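PDB 4UB9: molinate hydrolase from Gulosibacter molinativorax, which hydrolyses the thiocarbamate pesticide molinate and belongs to the zinc-binding amidohydrolase family. Local coordinates for residues G213-S217 and F258-E262; K240-H246 and L279-S285; D298-T304 and L324-Q329. The contacts are given in a common frame with arbitrary orientation. Residues are numbered along the deposited sequence.

Interaction 1: residues G213-S217 and F258-E262; sequences GRHLS and FTFSE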
loop_
_atom_site.group_PDB
_atom_site.type_symbol
_atom_site.label_atom_id
_atom_site.label_comp_id
_atom_site.label_asym_id
_atom_site.label_seq_id
_atom_site.Cartn_x
_atom_site.Cartn_y
_atom_site.Cartn_z
ATOM N N GLY A 213 -9.241 -21.117 -12.902
ATOM C CA GLY A 213 -9.124 -20.103 -11.864
ATOM C C GLY A 213 -10.426 -19.606 -11.237
ATOM O O GLY A 213 -11.447 -20.303 -11.272
ATOM N N ARG A 214 -10.363 -18.417 -10.633
ATOM C CA ARG A 214 -11.472 -17.896 -9.817
ATOM C C ARG A 214 -12.771 -17.775 -10.621
ATOM O O ARG A 214 -13.861 -17.841 -10.066
ATOM C CB ARG A 214 -11.105 -16.558 -9.150
ATOM C CG ARG A 214 -9.987 -16.621 -8.087
ATOM C CD ARG A 214 -10.335 -17.477 -6.874
ATOM N NE ARG A 214 -11.599 -16.997 -6.324
ATOM C CZ ARG A 214 -12.775 -17.604 -6.426
ATOM N NH1 ARG A 214 -12.898 -18.820 -6.916
ATOM N NH2 ARG A 214 -13.843 -16.992 -5.919
ATOM N N HIS A 215 -12.654 -17.630 -11.933
ATOM C CA HIS A 215 -13.841 -17.426 -12.782
ATOM C C HIS A 215 -14.817 -18.607 -12.756
ATOM O O HIS A 215 -16.010 -18.443 -12.996
ATOM C CB HIS A 215 -13.473 -17.065 -14.219
ATOM C CG HIS A 215 -13.077 -18.238 -15.046
ATOM N ND1 HIS A 215 -13.953 -18.876 -15.899
ATOM C CD2 HIS A 215 -11.900 -18.895 -15.155
ATOM C CE1 HIS A 215 -13.340 -19.882 -16.486
ATOM N NE2 HIS A 215 -12.097 -19.918 -16.048
ATOM N N LEU A 216 -14.326 -19.772 -12.425
ATOM C CA LEU A 216 -15.189 -20.914 -12.274
ATOM C C LEU A 216 -16.323 -20.683 -11.266
ATOM O O LEU A 216 -17.392 -21.267 -11.383
ATOM C CB LEU A 216 -14.402 -22.166 -11.826
ATOM C CG LEU A 216 -13.447 -22.733 -12.848
ATOM C CD1 LEU A 216 -12.783 -23.925 -12.229
ATOM C CD2 LEU A 216 -14.125 -23.145 -14.152
ATOM N N SER A 217 -16.063 -19.890 -10.242
ATOM C CA SER A 217 -17.062 -19.613 -9.223
ATOM C C SER A 217 -18.240 -18.792 -9.743
ATOM O O SER A 217 -19.247 -18.684 -9.063
ATOM C CB SER A 217 -16.448 -18.842 -8.042
ATOM O OG SER A 217 -15.598 -19.650 -7.231
ATOM N N PHE A 258 -16.446 -20.662 1.241
ATOM C CA PHE A 258 -16.520 -21.754 0.266
ATOM C C PHE A 258 -16.347 -21.212 -1.124
ATOM O O PHE A 258 -16.885 -20.182 -1.491
ATOM C CB PHE A 258 -17.848 -22.501 0.389
ATOM C CG PHE A 258 -17.852 -23.499 1.487
ATOM C CD1 PHE A 258 -17.938 -23.097 2.797
ATOM C CD2 PHE A 258 -17.811 -24.859 1.201
ATOM C CE1 PHE A 258 -17.947 -24.016 3.817
ATOM C CE2 PHE A 258 -17.802 -25.791 2.210
ATOM C CZ PHE A 258 -17.860 -25.369 3.523
ATOM N N THR A 259 -15.564 -21.900 -1.915
ATOM C CA THR A 259 -15.323 -21.472 -3.312
ATOM C C THR A 259 -16.512 -21.672 -4.235
ATOM O O THR A 259 -16.750 -20.892 -5.176
ATOM C CB THR A 259 -14.124 -22.275 -3.886
ATOM O OG1 THR A 259 -12.987 -22.006 -3.087
ATOM C CG2 THR A 259 -13.816 -21.900 -5.315
ATOM N N PHE A 260 -17.224 -22.760 -3.985
ATOM C CA PHE A 260 -18.287 -23.274 -4.871
ATOM C C PHE A 260 -19.566 -23.558 -4.105
ATOM O O PHE A 260 -19.523 -23.868 -2.915
ATOM C CB PHE A 260 -17.856 -24.595 -5.513
ATOM C CG PHE A 260 -16.690 -24.466 -6.476
ATOM C CD1 PHE A 260 -16.792 -23.713 -7.619
ATOM C CD2 PHE A 260 -15.490 -25.092 -6.205
ATOM C CE1 PHE A 260 -15.730 -23.601 -8.484
ATOM C CE2 PHE A 260 -14.426 -24.961 -7.059
ATOM C CZ PHE A 260 -14.545 -24.207 -8.193
ATOM N N SER A 261 -20.703 -23.501 -4.810
ATOM C CA SER A 261 -21.951 -24.079 -4.283
ATOM C C SER A 261 -21.833 -25.577 -4.198
ATOM O O SER A 261 -21.027 -26.197 -4.905
ATOM C CB SER A 261 -23.154 -23.758 -5.175
ATOM O OG SER A 261 -23.048 -24.415 -6.417
ATOM N N GLU A 262 -22.640 -26.187 -3.350
ATOM C CA GLU A 262 -22.572 -27.665 -3.189
ATOM C C GLU A 262 -22.908 -28.374 -4.480
ATOM O O GLU A 262 -22.311 -29.356 -4.858
ATOM C CB GLU A 262 -23.346 -28.159 -1.940
ATOM C CG GLU A 262 -22.665 -27.512 -0.697
ATOM C CD GLU A 262 -22.421 -28.392 0.527
ATOM O OE1 GLU A 262 -22.537 -29.622 0.421
ATOM O OE2 GLU A 262 -22.057 -27.826 1.592
HETATM O O HOH W 1 -19.216 -19.310 -5.877
#

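Interaction 2: residues K240-H246 and L279-S285; sequences KIAVTDH and LLTHTTS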
loop_
_atom_site.group_PDB
_atom_site.type_symbol
_atom_site.label_atom_id
_atom_site.label_comp_id
_atom_site.label_asym_id
_atom_site.label_seq_id
_atom_site.Cartn_x
_atom_site.Cartn_y
_atom_site.Cartn_z
ATOM N N LYS A 240 -7.130 -31.768 -7.339
ATOM C CA LYS A 240 -7.290 -31.118 -6.027
ATOM C C LYS A 240 -8.244 -29.951 -6.190
ATOM O O LYS A 240 -8.056 -29.108 -7.066
ATOM C CB LYS A 240 -5.954 -30.627 -5.448
ATOM C CG LYS A 240 -6.104 -30.004 -4.066
ATOM C CD LYS A 240 -4.821 -29.943 -3.256
ATOM C CE LYS A 240 -4.134 -28.602 -3.256
ATOM N NZ LYS A 240 -3.447 -28.280 -1.962
ATOM N N ILE A 241 -9.250 -29.915 -5.334
ATOM C CA ILE A 241 -10.301 -28.940 -5.446
ATOM C C ILE A 241 -10.176 -27.956 -4.296
ATOM O O ILE A 241 -10.107 -28.343 -3.147
ATOM C CB ILE A 241 -11.724 -29.545 -5.287
ATOM C CG1 ILE A 241 -12.025 -30.693 -6.233
ATOM C CG2 ILE A 241 -12.786 -28.454 -5.455
ATOM C CD1 ILE A 241 -11.787 -30.345 -7.654
ATOM N N ALA A 242 -10.287 -26.681 -4.616
ATOM C CA ALA A 242 -10.378 -25.643 -3.587
ATOM C C ALA A 242 -11.759 -25.578 -2.982
ATOM O O ALA A 242 -12.572 -24.796 -3.414
ATOM C CB ALA A 242 -10.045 -24.282 -4.162
ATOM N N VAL A 243 -12.012 -26.423 -1.999
ATOM C CA VAL A 243 -13.314 -26.475 -1.369
ATOM C C VAL A 243 -13.565 -25.157 -0.651
ATOM O O VAL A 243 -14.637 -24.560 -0.777
ATOM C CB VAL A 243 -13.379 -27.600 -0.345
ATOM C CG1 VAL A 243 -14.650 -27.497 0.493
ATOM C CG2 VAL A 243 -13.287 -28.917 -1.046
ATOM N N THR A 244 -12.549 -24.706 0.094
ATOM C CA THR A 244 -12.560 -23.361 0.663
ATOM C C THR A 244 -11.595 -22.457 -0.073
ATOM O O THR A 244 -10.898 -22.868 -0.989
ATOM C CB THR A 244 -12.215 -23.337 2.161
ATOM O OG1 THR A 244 -10.900 -23.814 2.341
ATOM C CG2 THR A 244 -13.190 -24.183 2.951
ATOM N N ASP A 245 -11.562 -21.223 0.366
ATOM C CA ASP A 245 -10.760 -20.173 -0.249
ATOM C C ASP A 245 -9.282 -20.283 0.115
ATOM O O ASP A 245 -8.907 -21.059 0.984
ATOM C CB ASP A 245 -11.232 -18.805 0.236
ATOM C CG ASP A 245 -10.885 -18.582 1.711
ATOM O OD1 ASP A 245 -11.539 -19.210 2.591
ATOM O OD2 ASP A 245 -9.914 -17.849 1.986
ATOM N N HIS A 246 -8.476 -19.445 -0.546
ATOM C CA HIS A 246 -7.038 -19.411 -0.365
ATOM C C HIS A 246 -6.586 -17.974 -0.116
ATOM O O HIS A 246 -5.589 -17.527 -0.655
ATOM C CB HIS A 246 -6.373 -19.967 -1.607
ATOM C CG HIS A 246 -4.921 -20.267 -1.443
ATOM N ND1 HIS A 246 -3.948 -19.302 -1.532
ATOM C CD2 HIS A 246 -4.270 -21.438 -1.241
ATOM C CE1 HIS A 246 -2.765 -19.854 -1.345
ATOM N NE2 HIS A 246 -2.931 -21.150 -1.191
ATOM N N LEU A 279 -9.133 -37.978 -5.608
ATOM C CA LEU A 279 -9.707 -36.672 -5.326
ATOM C C LEU A 279 -9.093 -36.095 -4.070
ATOM O O LEU A 279 -9.180 -36.717 -2.992
ATOM C CB LEU A 279 -11.211 -36.792 -5.087
ATOM C CG LEU A 279 -11.872 -35.560 -4.463
ATOM C CD1 LEU A 279 -11.936 -34.431 -5.483
ATOM C CD2 LEU A 279 -13.270 -35.898 -3.972
ATOM N N LEU A 280 -8.503 -34.907 -4.216
ATOM C CA LEU A 280 -7.936 -34.160 -3.099
ATOM C C LEU A 280 -8.716 -32.917 -2.818
ATOM O O LEU A 280 -9.325 -32.358 -3.701
ATOM C CB LEU A 280 -6.493 -33.743 -3.372
ATOM C CG LEU A 280 -5.385 -34.741 -2.986
ATOM C CD1 LEU A 280 -5.542 -36.042 -3.746
ATOM C CD2 LEU A 280 -4.068 -34.141 -3.356
ATOM N N THR A 281 -8.676 -32.466 -1.579
ATOM C CA THR A 281 -9.346 -31.258 -1.164
ATOM C C THR A 281 -8.410 -30.295 -0.462
ATOM O O THR A 281 -7.474 -30.686 0.175
ATOM C CB THR A 281 -10.526 -31.552 -0.227
ATOM O OG1 THR A 281 -10.072 -32.290 0.893
ATOM C CG2 THR A 281 -11.583 -32.348 -0.927
ATOM N N HIS A 282 -8.678 -29.018 -0.617
ATOM C CA HIS A 282 -8.036 -27.991 0.147
ATOM C C HIS A 282 -9.120 -27.404 1.030
ATOM O O HIS A 282 -10.126 -26.959 0.540
ATOM C CB HIS A 282 -7.437 -26.971 -0.808
ATOM C CG HIS A 282 -7.237 -25.615 -0.222
ATOM N ND1 HIS A 282 -6.034 -25.193 0.280
ATOM C CD2 HIS A 282 -8.080 -24.570 -0.091
ATOM C CE1 HIS A 282 -6.149 -23.957 0.714
ATOM N NE2 HIS A 282 -7.381 -23.555 0.500
ATOM N N THR A 283 -8.930 -27.448 2.338
ATOM C CA THR A 283 -9.942 -26.958 3.278
ATOM C C THR A 283 -9.348 -26.115 4.371
ATOM O O THR A 283 -8.271 -26.360 4.820
ATOM C CB THR A 283 -10.829 -28.072 3.894
ATOM O OG1 THR A 283 -10.040 -28.960 4.686
ATOM C CG2 THR A 283 -11.535 -28.844 2.830
ATOM N N THR A 284 -10.078 -25.098 4.763
ATOM C CA THR A 284 -9.555 -24.048 5.579
ATOM C C THR A 284 -10.435 -23.780 6.797
ATOM O O THR A 284 -10.232 -22.842 7.518
ATOM C CB THR A 284 -9.280 -22.849 4.642
ATOM O OG1 THR A 284 -7.893 -22.820 4.343
ATOM C CG2 THR A 284 -9.691 -21.556 5.176
ATOM N N SER A 285 -11.431 -24.622 6.986
ATOM C CA SER A 285 -12.463 -24.413 8.030
ATOM C C SER A 285 -13.069 -25.720 8.451
ATOM O O SER A 285 -12.937 -26.727 7.759
ATOM C CB SER A 285 -13.633 -23.541 7.500
ATOM O OG SER A 285 -14.290 -24.199 6.440
#

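Interaction 3: residues D298-T304 and L324-Q329; sequences DLMIHAT and LWSEVQ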
loop_
_atom_site.group_PDB
_atom_site.type_symbol
_atom_site.label_atom_id
_atom_site.label_comp_id
_atom_site.label_asym_id
_atom_site.label_seq_id
_atom_site.Cartn_x
_atom_site.Cartn_y
_atom_site.Cartn_z
ATOM N N ASP A 298 -10.209 -38.744 -1.157
ATOM C CA ASP A 298 -9.080 -39.679 -1.046
ATOM C C ASP A 298 -7.981 -39.127 -0.146
ATOM O O ASP A 298 -7.304 -39.864 0.545
ATOM C CB ASP A 298 -8.500 -39.978 -2.432
ATOM C CG ASP A 298 -9.472 -40.767 -3.295
ATOM O OD1 ASP A 298 -9.511 -41.980 -3.113
ATOM O OD2 ASP A 298 -10.235 -40.180 -4.082
ATOM N N LEU A 299 -7.773 -37.824 -0.217
ATOM C CA LEU A 299 -6.810 -37.188 0.639
ATOM C C LEU A 299 -7.208 -35.748 0.896
ATOM O O LEU A 299 -7.417 -34.973 -0.021
ATOM C CB LEU A 299 -5.401 -37.278 0.045
ATOM C CG LEU A 299 -4.306 -36.669 0.938
ATOM C CD1 LEU A 299 -4.182 -37.415 2.255
ATOM C CD2 LEU A 299 -2.983 -36.686 0.205
ATOM N N MET A 300 -7.223 -35.394 2.167
ATOM C CA MET A 300 -7.567 -34.056 2.604
ATOM C C MET A 300 -6.320 -33.266 3.051
ATOM O O MET A 300 -5.740 -33.513 4.111
ATOM C CB MET A 300 -8.602 -34.163 3.719
ATOM C CG MET A 300 -9.899 -34.736 3.170
ATOM S SD MET A 300 -11.144 -35.040 4.416
ATOM C CE MET A 300 -10.348 -36.398 5.270
ATOM N N ILE A 301 -5.944 -32.286 2.245
ATOM C CA ILE A 301 -4.752 -31.482 2.497
ATOM C C ILE A 301 -4.981 -30.482 3.638
ATOM O O ILE A 301 -6.033 -29.846 3.745
ATOM C CB ILE A 301 -4.279 -30.769 1.249
ATOM C CG1 ILE A 301 -4.102 -31.754 0.102
ATOM C CG2 ILE A 301 -2.975 -30.034 1.486
ATOM C CD1 ILE A 301 -3.043 -32.816 0.313
ATOM N N HIS A 302 -3.989 -30.406 4.502
ATOM C CA HIS A 302 -3.996 -29.594 5.753
ATOM C C HIS A 302 -5.329 -29.614 6.463
ATOM O O HIS A 302 -5.957 -28.604 6.712
ATOM C CB HIS A 302 -3.363 -28.200 5.632
ATOM C CG HIS A 302 -3.846 -27.387 4.486
ATOM N ND1 HIS A 302 -5.141 -26.925 4.386
ATOM C CD2 HIS A 302 -3.176 -26.858 3.434
ATOM C CE1 HIS A 302 -5.264 -26.207 3.283
ATOM N NE2 HIS A 302 -4.089 -26.146 2.688
ATOM N N ALA A 303 -5.727 -30.834 6.778
ATOM C CA ALA A 303 -7.039 -31.102 7.310
ATOM C C ALA A 303 -7.249 -30.384 8.614
ATOM O O ALA A 303 -8.361 -30.035 8.973
ATOM C CB ALA A 303 -7.199 -32.592 7.507
ATOM N N THR A 304 -6.173 -30.218 9.358
ATOM C CA THR A 304 -6.258 -29.614 10.697
ATOM C C THR A 304 -6.211 -28.098 10.691
ATOM O O THR A 304 -6.258 -27.471 11.753
ATOM C CB THR A 304 -5.105 -30.118 11.603
ATOM O OG1 THR A 304 -3.873 -30.031 10.876
ATOM C CG2 THR A 304 -5.369 -31.533 11.992
ATOM N N LEU A 324 -10.773 -42.282 6.312
ATOM C CA LEU A 324 -10.266 -41.410 5.305
ATOM C C LEU A 324 -8.885 -40.895 5.717
ATOM O O LEU A 324 -8.620 -40.676 6.883
ATOM C CB LEU A 324 -11.225 -40.219 5.066
ATOM C CG LEU A 324 -12.626 -40.544 4.552
ATOM C CD1 LEU A 324 -13.488 -39.296 4.526
ATOM C CD2 LEU A 324 -12.582 -41.159 3.157
ATOM N N TRP A 325 -8.058 -40.623 4.710
ATOM C CA TRP A 325 -6.738 -40.077 4.918
ATOM C C TRP A 325 -6.732 -38.562 5.058
ATOM O O TRP A 325 -7.196 -37.829 4.182
ATOM C CB TRP A 325 -5.830 -40.472 3.786
ATOM C CG TRP A 325 -5.600 -41.897 3.676
ATOM C CD1 TRP A 325 -6.114 -42.713 2.737
ATOM C CD2 TRP A 325 -4.753 -42.698 4.488
ATOM N NE1 TRP A 325 -5.637 -43.991 2.911
ATOM C CE2 TRP A 325 -4.812 -44.011 3.990
ATOM C CE3 TRP A 325 -3.953 -42.444 5.594
ATOM C CZ2 TRP A 325 -4.119 -45.069 4.561
ATOM C CZ3 TRP A 325 -3.247 -43.513 6.185
ATOM C CH2 TRP A 325 -3.343 -44.801 5.659
ATOM N N SER A 326 -6.148 -38.105 6.149
ATOM C CA SER A 326 -5.852 -36.673 6.359
ATOM C C SER A 326 -4.374 -36.375 6.235
ATOM O O SER A 326 -3.566 -37.042 6.909
ATOM C CB SER A 326 -6.254 -36.296 7.770
ATOM O OG SER A 326 -7.626 -36.437 7.949
ATOM N N GLU A 327 -3.970 -35.410 5.409
ATOM C CA GLU A 327 -2.625 -34.880 5.562
ATOM C C GLU A 327 -2.688 -33.691 6.457
ATOM O O GLU A 327 -3.663 -32.962 6.475
ATOM C CB GLU A 327 -1.762 -34.685 4.282
ATOM C CG GLU A 327 -1.811 -33.397 3.544
ATOM C CD GLU A 327 -0.836 -32.306 3.969
ATOM O OE1 GLU A 327 0.236 -32.132 3.351
ATOM O OE2 GLU A 327 -1.227 -31.549 4.855
ATOM N N VAL A 328 -1.635 -33.532 7.233
ATOM C CA VAL A 328 -1.527 -32.424 8.185
ATOM C C VAL A 328 -0.144 -31.862 8.082
ATOM O O VAL A 328 0.762 -32.524 7.570
ATOM C CB VAL A 328 -1.786 -32.832 9.620
ATOM C CG1 VAL A 328 -3.158 -33.464 9.737
ATOM C CG2 VAL A 328 -0.732 -33.801 10.081
ATOM N N GLN A 329 -0.038 -30.590 8.442
ATOM C CA GLN A 329 1.209 -29.810 8.222
ATOM C C GLN A 329 1.540 -29.106 9.508
ATOM O O GLN A 329 1.016 -28.032 9.787
ATOM C CB GLN A 329 1.078 -28.809 7.092
ATOM C CG GLN A 329 0.986 -29.532 5.763
ATOM C CD GLN A 329 0.687 -28.636 4.587
ATOM O OE1 GLN A 329 0.901 -27.428 4.634
ATOM N NE2 GLN A 329 0.224 -29.232 3.527
HETATM O O HOH W 2 -9.221 -40.877 2.039
HETATM O O HOH W 3 -2.612 -29.349 8.702
#

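Interaction 1: residues G213-S217 and F258-E262
Ser-217 takes the m rotamer (chi1 -72°), which brings its OG to 2.7 Å from the carbonyl O of Thr-259, to which it donates a hydrogen bond. Ser-217 OG also accepts from Arg-214 NH1 at 2.8 Å. Arg-214 starts out away from 258-262, but chi1 to chi3 all lie in the m well (-66°, -63°, -54°), curling the guanidinium back until NH1 is 3.6 Å from Thr-259 CG2. Residues 214-217 form a 3-10 turn between helices 198-209 and 221-232; Ser-217 N to Arg-214 O, at 3.0 Å, closes the i to i+3 step. Segment 258-262 leads into helix 262-275, with Ser-261 as N-cap; the contact joins two loops of the amidohydrolase TIM-barrel region. Thr-259, also m, directs OG1 to Ala-242 O. The ring of Phe-260 (chi1 -66°) turns back toward the 3-10 turn, its edge meeting Leu-216, with Phe-260 CE1 3.9 Å from Leu-216 CB. Beyond the pair, the Arg-214 guanidinium makes a cation-pi contact with Tyr-257 of the second subunit.

Interaction 2: residues K240-H246 and L279-S285
Two good backbone bonds define the parallel pairing of strands 240-242 and 279-282: Ile-241 N donates to Leu-280 O (2.9 Å, 158°), and Ile-241 O accepts from His-282 N (3.0 Å, 157°). Beyond them the ladder loosens. Ala-242 centres an inverse gamma turn, and His-282 O is left with two weak donors, Val-243 N at 3.2 Å and Thr-244 N at 3.3 Å. Ala-242 O is satisfied by Thr-259 OG1. The imidazole of His-282 is used at both nitrogens: NE2 donates to Asp-245 O (3.0 Å, 165°), which orients the ring, while ND1 is a zinc ligand. Asp-245 directs its OD1 to Tyr-257 N and its OD2 to Leu-247 N; His-246 ND1 pairs with Asp-184 O. Thr-284 OG1 is buried with no partner in the model. Ser-285 OG caps the following helix at Gly-288 N. Parallel strands joined through helix 262-275, with a metal-binding histidine at the C-terminal end of the second, are characteristic of the amidohydrolase TIM barrel and its active site.

Interaction 3: residues D298-T304 and L324-Q329
Asp-298 opens the first segment: its O is bridged by a water to Trp-325 N (weak on the Asp-298 side), while its carboxylate forms salt bridges with Arg-273 and Arg-431. Leu-299 CD1 packs 3.8 Å from Trp-325 CB. Met-300 carries the backbone pairing, its N donating to Trp-325 O (3.2 Å, 159°) and its O accepting from Glu-327 N (2.9 Å), so strands 299-301 and 326-328 run in the same direction with 25° between their axes. Met-300 CE reaches Leu-324 CB at 3.9 Å. Ile-301 CD1 lies 3.5 Å from Glu-327 CG. His-302 has positive phi (39°), and the backbone turns here; His-302 N donates to Glu-327 OE2 (3.0 Å), and its NE2 binds zinc. Ala-303 N then meets Glu-327 O at 3.0 Å (173°). Thr-304 OG1 reaches Gln-329 N through a water and also bonds Asp-358. Glu-327, held in turn by Gln-329 NE2 at 2.9 Å from OE1, thus fixes the turn presenting a zinc ligand through both its backbone and its carboxylate.

Along the chain the segments of interactions 1 and 2 alternate, whereas interaction 3 opens only after both have closed. The centres of interactions 1 and 2 lie about 11 Å apart, those of 2 and 3 about 10 Å, and those of 1 and 3 about 21 Å, which puts interaction 2 between the others. Thr-259 N, 3.0 Å from Val-243 O, ties 1 to 2. Strands 279-282 and 299-301 are sheet neighbours, with Ile-301 N 3.0 Å from Thr-281 O, so interactions 2 and 3 continue the parallel strand order of one barrel wall. Their zinc ligands, His-282 and His-302, meet at one metal ion, whereas interactions 1 and 2 both touch the second subunit, linking metal site and interface through adjoining contacts.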